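Local atomic coordinates of transcriptional regulator, IclR family (Ruegeria sp. TM1040, PDB entry 3R4K), a protein that probably binds DNA through an N-terminal helix-turn-helix domain and regulates transcription, with a C-terminal domain of the kind that senses small-molecule effectors in IclR relatives. Residues A[7-10]-A[11-14]; A[75-79]-A[80-84]; A[102-106]-A[107-111]; A[123-126]-A[127-131]. All coordinates share one frame; numbering follows the deposited sequence.

How the contacts relate
Contact 1 stands apart in the helix-turn-helix domain, its centre about 26 Å from that of contact 2 and about 41 Å from that of contact 4. The other three belong to the C-terminal domain. Contacts 1, 2 and 3 are partly buried, whereas contact 4 lies at the surface. Contact 1 lies at the end of a helix, contact 2 at the break between two; both rest on carbonyls that receive backbone N-H groups and on serine or threonine hydroxyls, and both touch the second subunit. Contact 3 is a hairpin with cross-strand bonds; contact 4, a turn without a hydrogen bond between its two segments, leads into the strand beside that hairpin. Helix 79-94 of contact 2 packs leucine and isoleucine side chains on contact 3.

Contact 1: residues A[7-10]-A[11-14]; sequences KALT and LLTY
Thr10 and Thr13 make a local side-chain-to-backbone contact one turn apart, toward the C-terminal end of helix 4-12 in the helix-turn-helix domain. Thr10 O takes two bonds. The hydroxyl Thr13 OG1 donates to Thr10 O at 2.6 Å from within the carbonyl plane, and Thr13 N reaches Thr10 O at 3.1 Å from well above that plane, so the two donors use different directions around one oxygen. Thr13 can do this because OG1 sits between its backbone N and carbonyl carbon (chi1 74°). The same hydroxyl lies over the centre of the Tyr14 ring, 4.1 Å above its plane. The Tyr14 ring runs alongside Thr10, with Tyr14 OH 4.0 Å from Thr10 CG2, while Thr10 OG1 turns back to Ser6 O. The preceding bonds are weak: Leu11 N is shared between Lys7 O and Ala8 O, and Leu12 N lies 3.2 Å from Leu9 O. On the apolar side, Leu9 CD2 meets Leu12 CD1 at 4.1 Å. Leu11 faces helices 24-31 and 35-47, whereas Leu9 and Leu12 pack on Ala48 and Leu69 of the second subunit. Where the backbone bonds of the helix grow weak, the short, in-plane bond from Thr13 OG1 gives Thr10 O a second donor, a side-chain hydroxyl beside a backbone N-H.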
# COMPACT_ATOMS: atom_id res chain seq x y z
N LYS A 7 -10.06 7.98 -21.47
CA LYS A 7 -9.56 9.36 -21.52
C LYS A 7 -9.30 9.90 -20.12
O LYS A 7 -8.23 10.47 -19.87
CB LYS A 7 -10.55 10.27 -22.25
CG LYS A 7 -10.23 10.48 -23.72
CD LYS A 7 -11.42 11.02 -24.51
CE LYS A 7 -11.48 12.51 -24.57
NZ LYS A 7 -12.62 13.00 -25.39
N ALA A 8 -10.28 9.69 -19.21
CA ALA A 8 -10.21 10.14 -17.82
C ALA A 8 -9.05 9.46 -17.10
O ALA A 8 -8.28 10.14 -16.41
CB ALA A 8 -11.51 9.83 -17.12
N LEU A 9 -8.89 8.15 -17.29
CA LEU A 9 -7.85 7.39 -16.62
C LEU A 9 -6.45 7.72 -17.16
O LEU A 9 -5.50 7.64 -16.39
CB LEU A 9 -8.14 5.88 -16.65
CG LEU A 9 -9.45 5.49 -15.98
CD1 LEU A 9 -9.82 4.06 -16.29
CD2 LEU A 9 -9.45 5.81 -14.45
N THR A 10 -6.34 8.15 -18.43
CA THR A 10 -5.08 8.57 -19.04
C THR A 10 -4.54 9.82 -18.33
O THR A 10 -3.33 9.95 -18.18
CB THR A 10 -5.28 8.83 -20.54
OG1 THR A 10 -5.69 7.61 -21.16
CG2 THR A 10 -4.04 9.32 -21.23
N LEU A 11 -5.45 10.72 -17.88
CA LEU A 11 -5.08 11.95 -17.19
C LEU A 11 -4.29 11.66 -15.90
O LEU A 11 -3.36 12.40 -15.58
CB LEU A 11 -6.32 12.83 -16.88
CG LEU A 11 -7.03 13.47 -18.09
CD1 LEU A 11 -8.35 14.12 -17.67
CD2 LEU A 11 -6.15 14.50 -18.77
N LEU A 12 -4.64 10.54 -15.21
CA LEU A 12 -4.01 10.11 -13.97
C LEU A 12 -2.56 9.67 -14.17
O LEU A 12 -1.77 9.75 -13.22
CB LEU A 12 -4.79 8.96 -13.31
CG LEU A 12 -6.21 9.24 -12.87
CD1 LEU A 12 -6.80 8.01 -12.25
CD2 LEU A 12 -6.26 10.39 -11.88
N THR A 13 -2.22 9.20 -15.40
CA THR A 13 -0.88 8.70 -15.73
C THR A 13 0.18 9.83 -15.72
O THR A 13 1.37 9.54 -15.57
CB THR A 13 -0.86 7.96 -17.11
OG1 THR A 13 -0.95 8.88 -18.20
CG2 THR A 13 -1.93 6.88 -17.23
N TYR A 14 -0.25 11.10 -15.86
CA TYR A 14 0.64 12.25 -15.90
C TYR A 14 1.20 12.60 -14.52
O TYR A 14 2.23 13.27 -14.43
CB TYR A 14 -0.05 13.45 -16.56
CG TYR A 14 -0.40 13.16 -18.00
CD1 TYR A 14 0.59 12.91 -18.95
CD2 TYR A 14 -1.73 13.06 -18.41
CE1 TYR A 14 0.28 12.60 -20.27
CE2 TYR A 14 -2.05 12.76 -19.74
CZ TYR A 14 -1.04 12.53 -20.66
OH TYR A 14 -1.33 12.23 -21.97

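Contact 2: residues A[75-79]-A[80-84]; sequences ASVPI and LSASR
Val77 holds CG1 anti to its backbone N (chi1 -167°), which sets this methyl 3.8 Å from Ala82 CB. Ser83, by contrast, wedges OG between its own N and carbonyl carbon (chi1 80°), from where it donates to Leu80 O at 2.7 Å, tilted from the carbonyl plane. Between them lies the start of helix 79-94. Val77 has left the helical conformation of helix 66-76, and Pro78 occupies the N-cap. Pro78 O accepts Ala82 N at 3.1 Å, the donor N lying almost on the line of the C=O bond, and takes a weak bond from Ser81 N. The proline ring rests its CD against Ser81 CB at 3.5 Å. One residue on, Ser83 N reaches Ile79 O at 3.0 Å. Ser83 OG also bonds Ser112 OG, so an alanine here would probably leave Leu80 O without its hydroxyl partner and break the polar link to strand 107-114. Around this break between two helices, Ile79 and Leu80 lean on Leu102 of strand 97-104, Leu80 also reaches Leu111, Ala82 packs on Leu242 of helix 225-245, and Val77 touches both Arg245 of that helix and Arg61 of the second subunit.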
# COMPACT_ATOMS: atom_id res chain seq x y z
N ALA A 75 -3.87 -7.09 -0.49
CA ALA A 75 -4.46 -8.30 0.11
C ALA A 75 -4.70 -9.37 -0.96
O ALA A 75 -4.35 -10.52 -0.74
CB ALA A 75 -5.76 -7.97 0.84
N SER A 76 -5.21 -8.95 -2.15
CA SER A 76 -5.51 -9.81 -3.30
C SER A 76 -4.26 -10.40 -3.93
O SER A 76 -4.28 -11.59 -4.24
CB SER A 76 -6.28 -9.02 -4.36
OG SER A 76 -7.49 -8.47 -3.87
N VAL A 77 -3.23 -9.57 -4.20
CA VAL A 77 -1.97 -10.01 -4.80
C VAL A 77 -0.75 -9.53 -3.94
O VAL A 77 -0.20 -8.47 -4.22
CB VAL A 77 -1.78 -9.58 -6.29
CG1 VAL A 77 -0.61 -10.33 -6.91
CG2 VAL A 77 -3.03 -9.78 -7.12
N PRO A 78 -0.29 -10.32 -2.93
CA PRO A 78 0.97 -9.97 -2.23
C PRO A 78 2.19 -10.09 -3.21
O PRO A 78 2.04 -10.78 -4.22
CB PRO A 78 1.03 -10.98 -1.09
CG PRO A 78 -0.34 -11.66 -1.05
CD PRO A 78 -0.81 -11.62 -2.46
N ILE A 79 3.35 -9.38 -2.99
CA ILE A 79 4.56 -9.40 -3.88
C ILE A 79 5.01 -10.85 -4.23
O ILE A 79 5.39 -11.12 -5.37
CB ILE A 79 5.75 -8.55 -3.29
CG1 ILE A 79 7.03 -8.63 -4.17
CG2 ILE A 79 6.07 -8.95 -1.84
CD1 ILE A 79 7.74 -7.34 -4.38
N LEU A 80 4.95 -11.78 -3.26
CA LEU A 80 5.39 -13.16 -3.50
C LEU A 80 4.41 -13.92 -4.41
O LEU A 80 4.83 -14.79 -5.17
CB LEU A 80 5.66 -13.92 -2.19
CG LEU A 80 6.79 -13.30 -1.29
CD1 LEU A 80 6.92 -14.04 0.01
CD2 LEU A 80 8.16 -13.25 -1.98
N SER A 81 3.13 -13.55 -4.39
CA SER A 81 2.11 -14.14 -5.26
C SER A 81 2.31 -13.64 -6.70
O SER A 81 2.21 -14.43 -7.64
CB SER A 81 0.72 -13.81 -4.74
OG SER A 81 -0.29 -14.30 -5.59
N ALA A 82 2.65 -12.34 -6.85
CA ALA A 82 2.95 -11.71 -8.15
C ALA A 82 4.25 -12.28 -8.77
O ALA A 82 4.38 -12.32 -10.00
CB ALA A 82 3.07 -10.21 -7.98
N SER A 83 5.20 -12.68 -7.91
CA SER A 83 6.49 -13.20 -8.34
C SER A 83 6.39 -14.59 -8.99
O SER A 83 7.21 -14.90 -9.85
CB SER A 83 7.45 -13.26 -7.16
OG SER A 83 7.22 -14.40 -6.34
N ARG A 84 5.41 -15.42 -8.57
CA ARG A 84 5.26 -16.80 -9.04
C ARG A 84 5.33 -16.92 -10.56
O ARG A 84 6.13 -17.71 -11.04
CB ARG A 84 3.97 -17.48 -8.52
CG ARG A 84 3.82 -17.51 -7.00
CD ARG A 84 4.85 -18.35 -6.24
NE ARG A 84 4.79 -18.06 -4.80
CZ ARG A 84 5.69 -18.45 -3.90
NH1 ARG A 84 6.74 -19.17 -4.27
NH2 ARG A 84 5.55 -18.11 -2.63

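Contact 3: residues A[102-106]-A[107-111]; sequences LLQGE and QLASL
Leu102 and Ala109 pair as antiparallel neighbours in the hairpin of strands 97-104 and 107-114, and each satisfies the other's backbone: Leu102 N donates to Ala109 O at 2.9 Å, and Ala109 N returns to Leu102 O at 3.0 Å, almost straight at 177°. Nearer the turn, Gln104 N gives Gln107 O a short bond of 2.7 Å, while the return bond from Gln107 N to Gln104 O is weak. Gln107 O also lies 3.4 Å from Leu103 CA, a CA-H...O contact beside the non-hydrogen-bonded pair Leu103-Leu108. Gln104 to Gln107 form a type II' turn whose second residue, Gly105, has the positive phi (80°) that this turn needs. The outward backbone groups are served by neighbouring segments: Leu103 bonds Leu211, Leu108 bonds Leu131, and Ser110 bonds Ala128 and Glu129. Ser110 OG has a weak bond to His99 ND1. On the face of Leu102 and Gln104, Leu111 crosses Leu102 at about a right angle, with their CD1 atoms 3.9 Å apart, and Gln104 OE1 nears Leu111 CD1 at 3.4 Å. Leu80 of helix 79-94 touches both leucines. Replacing Leu111 by an alanine would probably open a gap beside Leu102 and leave the end of Gln104 freer to turn. Leu103 and Leu108 cover the other face, against Val142 of helix 137-143. The chemistry implies a hairpin fastened through its backbone, weaker at the turn's closing bond, with helix packing left to the leucines although Gln104 and Gln107 share the face of Leu102.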
# COMPACT_ATOMS: atom_id res chain seq x y z
N LEU A 102 13.87 -10.16 -0.59
CA LEU A 102 13.27 -8.94 -0.08
C LEU A 102 13.96 -8.45 1.16
O LEU A 102 14.44 -9.24 1.97
CB LEU A 102 11.78 -9.13 0.24
CG LEU A 102 10.85 -9.48 -0.91
CD1 LEU A 102 9.49 -9.90 -0.37
CD2 LEU A 102 10.69 -8.32 -1.88
N LEU A 103 13.96 -7.12 1.34
CA LEU A 103 14.50 -6.50 2.54
C LEU A 103 13.56 -6.80 3.71
O LEU A 103 12.36 -6.51 3.63
CB LEU A 103 14.69 -4.99 2.35
CG LEU A 103 15.97 -4.56 1.64
CD1 LEU A 103 15.91 -3.11 1.28
CD2 LEU A 103 17.18 -4.81 2.50
N GLN A 104 14.09 -7.46 4.74
CA GLN A 104 13.34 -7.78 5.94
C GLN A 104 14.06 -7.06 7.06
O GLN A 104 14.92 -7.61 7.76
CB GLN A 104 13.23 -9.31 6.16
CG GLN A 104 11.96 -9.92 5.54
CD GLN A 104 11.68 -11.32 6.06
OE1 GLN A 104 11.85 -12.32 5.34
NE2 GLN A 104 11.24 -11.43 7.31
N GLY A 105 13.75 -5.77 7.15
CA GLY A 105 14.40 -4.86 8.08
C GLY A 105 15.73 -4.44 7.51
O GLY A 105 15.79 -3.83 6.44
N GLU A 106 16.81 -4.81 8.20
CA GLU A 106 18.17 -4.48 7.78
C GLU A 106 18.86 -5.66 7.04
O GLU A 106 20.01 -5.51 6.62
CB GLU A 106 19.01 -4.02 8.98
CG GLU A 106 18.88 -2.52 9.20
CD GLU A 106 19.97 -1.84 10.02
OE1 GLU A 106 20.68 -2.54 10.79
OE2 GLU A 106 20.07 -0.60 9.91
N GLN A 107 18.15 -6.78 6.81
CA GLN A 107 18.73 -7.91 6.08
C GLN A 107 17.96 -8.22 4.79
O GLN A 107 16.81 -7.80 4.62
CB GLN A 107 18.84 -9.17 6.96
CG GLN A 107 17.50 -9.75 7.44
CD GLN A 107 17.65 -11.09 8.14
OE1 GLN A 107 18.63 -11.35 8.86
NE2 GLN A 107 16.65 -11.94 7.96
N LEU A 108 18.62 -8.93 3.88
CA LEU A 108 18.06 -9.34 2.59
C LEU A 108 17.84 -10.87 2.59
O LEU A 108 18.80 -11.64 2.75
CB LEU A 108 18.98 -8.89 1.44
CG LEU A 108 18.49 -9.18 0.03
CD1 LEU A 108 17.34 -8.25 -0.37
CD2 LEU A 108 19.63 -9.06 -0.95
N ALA A 109 16.57 -11.31 2.47
CA ALA A 109 16.20 -12.73 2.52
C ALA A 109 15.52 -13.24 1.23
O ALA A 109 14.58 -12.61 0.76
CB ALA A 109 15.28 -12.96 3.71
N SER A 110 16.01 -14.38 0.68
CA SER A 110 15.43 -14.99 -0.52
C SER A 110 14.13 -15.63 -0.09
O SER A 110 14.14 -16.50 0.78
CB SER A 110 16.38 -16.00 -1.17
OG SER A 110 15.96 -16.31 -2.49
N LEU A 111 12.99 -15.14 -0.62
CA LEU A 111 11.70 -15.60 -0.14
C LEU A 111 10.84 -16.38 -1.15
O LEU A 111 9.89 -17.05 -0.74
CB LEU A 111 10.94 -14.39 0.41
CG LEU A 111 11.58 -13.83 1.72
CD1 LEU A 111 11.05 -12.46 2.07
CD2 LEU A 111 11.50 -14.85 2.91

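Contact 4: residues A[123-126]-A[127-131]; sequences VMME and DAEVL
Glu126 and Glu129, the ends of a tight turn, meet through backbone and side chain: Glu126 O lies 3.4 Å from Glu129 CB. The Glu126 side chain runs out extended. Asp127 swings the other way, and its carboxylate leaves the turn, OD1 being hydrogen-bonded to His113 ND1 of strand 107-114. These four residues, Glu126 to Glu129, make a type II beta turn, with Ala128 carrying the positive phi (78°) of the third position; no hydrogen bond joins the two segments. The turn delivers the chain into strand 129-131, an outer strand, within this chain, of the antiparallel sheet of the profilin-like C-terminal domain. Its partner there is strand 107-114, whose Ser110 is met by the backbones of Ala128 and Glu129. Glu129 projects CG anti to its backbone N (chi1 -179°), back over the incoming chain, where its carboxylate OE1 comes 3.4 Å from CE of Met125, a selenomethionine here. The two side chains cross at about a right angle, the bent Met125 chain offering its terminal methyl to the oxygen, a packing contact only. Met125 N is held by Tyr115 OH, and its side chain packs on Thr97 and His99 of strand 97-104.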
# COMPACT_ATOMS: atom_id res chain seq x y z
N VAL A 123 21.11 -24.65 -9.70
CA VAL A 123 21.51 -23.98 -8.47
C VAL A 123 20.31 -24.18 -7.52
O VAL A 123 19.20 -23.72 -7.82
CB VAL A 123 21.89 -22.49 -8.66
CG1 VAL A 123 22.27 -21.87 -7.32
CG2 VAL A 123 23.02 -22.33 -9.66
N MSE A 124 20.51 -24.93 -6.44
CA MSE A 124 19.43 -25.21 -5.51
C MSE A 124 19.36 -24.16 -4.39
O MSE A 124 20.38 -23.62 -3.97
CB MSE A 124 19.55 -26.61 -4.94
CG MSE A 124 18.70 -26.80 -3.70
SE MSE A 124 18.56 -28.59 -3.04
CE MSE A 124 19.07 -28.24 -1.11
N MSE A 125 18.12 -23.85 -3.95
CA MSE A 125 17.81 -22.87 -2.91
C MSE A 125 16.84 -23.40 -1.88
O MSE A 125 16.18 -24.43 -2.06
CB MSE A 125 17.15 -21.64 -3.53
CG MSE A 125 17.75 -21.24 -4.82
SE MSE A 125 18.16 -19.42 -4.78
CE MSE A 125 19.51 -19.30 -3.30
N GLU A 126 16.72 -22.62 -0.81
CA GLU A 126 15.78 -22.78 0.29
C GLU A 126 15.25 -21.40 0.58
O GLU A 126 16.01 -20.42 0.53
CB GLU A 126 16.46 -23.41 1.51
CG GLU A 126 15.55 -24.35 2.28
CD GLU A 126 16.20 -24.99 3.49
OE1 GLU A 126 15.70 -24.77 4.61
OE2 GLU A 126 17.21 -25.71 3.31
N ASP A 127 13.93 -21.29 0.81
CA ASP A 127 13.38 -19.97 1.10
C ASP A 127 13.77 -19.58 2.52
O ASP A 127 14.03 -20.45 3.35
CB ASP A 127 11.86 -19.93 0.85
CG ASP A 127 11.50 -19.96 -0.62
OD1 ASP A 127 12.30 -19.43 -1.45
OD2 ASP A 127 10.43 -20.51 -0.96
N ALA A 128 13.88 -18.26 2.76
CA ALA A 128 14.29 -17.60 4.00
C ALA A 128 15.82 -17.65 4.18
O ALA A 128 16.33 -17.38 5.28
CB ALA A 128 13.57 -18.18 5.23
N GLU A 129 16.57 -17.93 3.09
CA GLU A 129 18.02 -17.90 3.11
C GLU A 129 18.47 -16.42 3.13
O GLU A 129 17.96 -15.61 2.35
CB GLU A 129 18.59 -18.66 1.90
CG GLU A 129 20.11 -18.69 1.84
CD GLU A 129 20.72 -19.86 1.09
OE1 GLU A 129 20.29 -20.15 -0.05
OE2 GLU A 129 21.66 -20.47 1.65
N VAL A 130 19.36 -16.07 4.05
CA VAL A 130 19.85 -14.69 4.19
C VAL A 130 21.05 -14.50 3.25
O VAL A 130 21.99 -15.31 3.26
CB VAL A 130 20.17 -14.32 5.66
CG1 VAL A 130 20.70 -12.89 5.78
CG2 VAL A 130 18.93 -14.50 6.54
N LEU A 131 20.99 -13.45 2.43
CA LEU A 131 22.02 -13.13 1.44
C LEU A 131 22.87 -11.98 1.94
O LEU A 131 22.37 -11.08 2.64
CB LEU A 131 21.40 -12.75 0.08
CG LEU A 131 20.35 -13.68 -0.56
CD1 LEU A 131 20.55 -15.17 -0.26
CD2 LEU A 131 19.02 -13.23 -0.30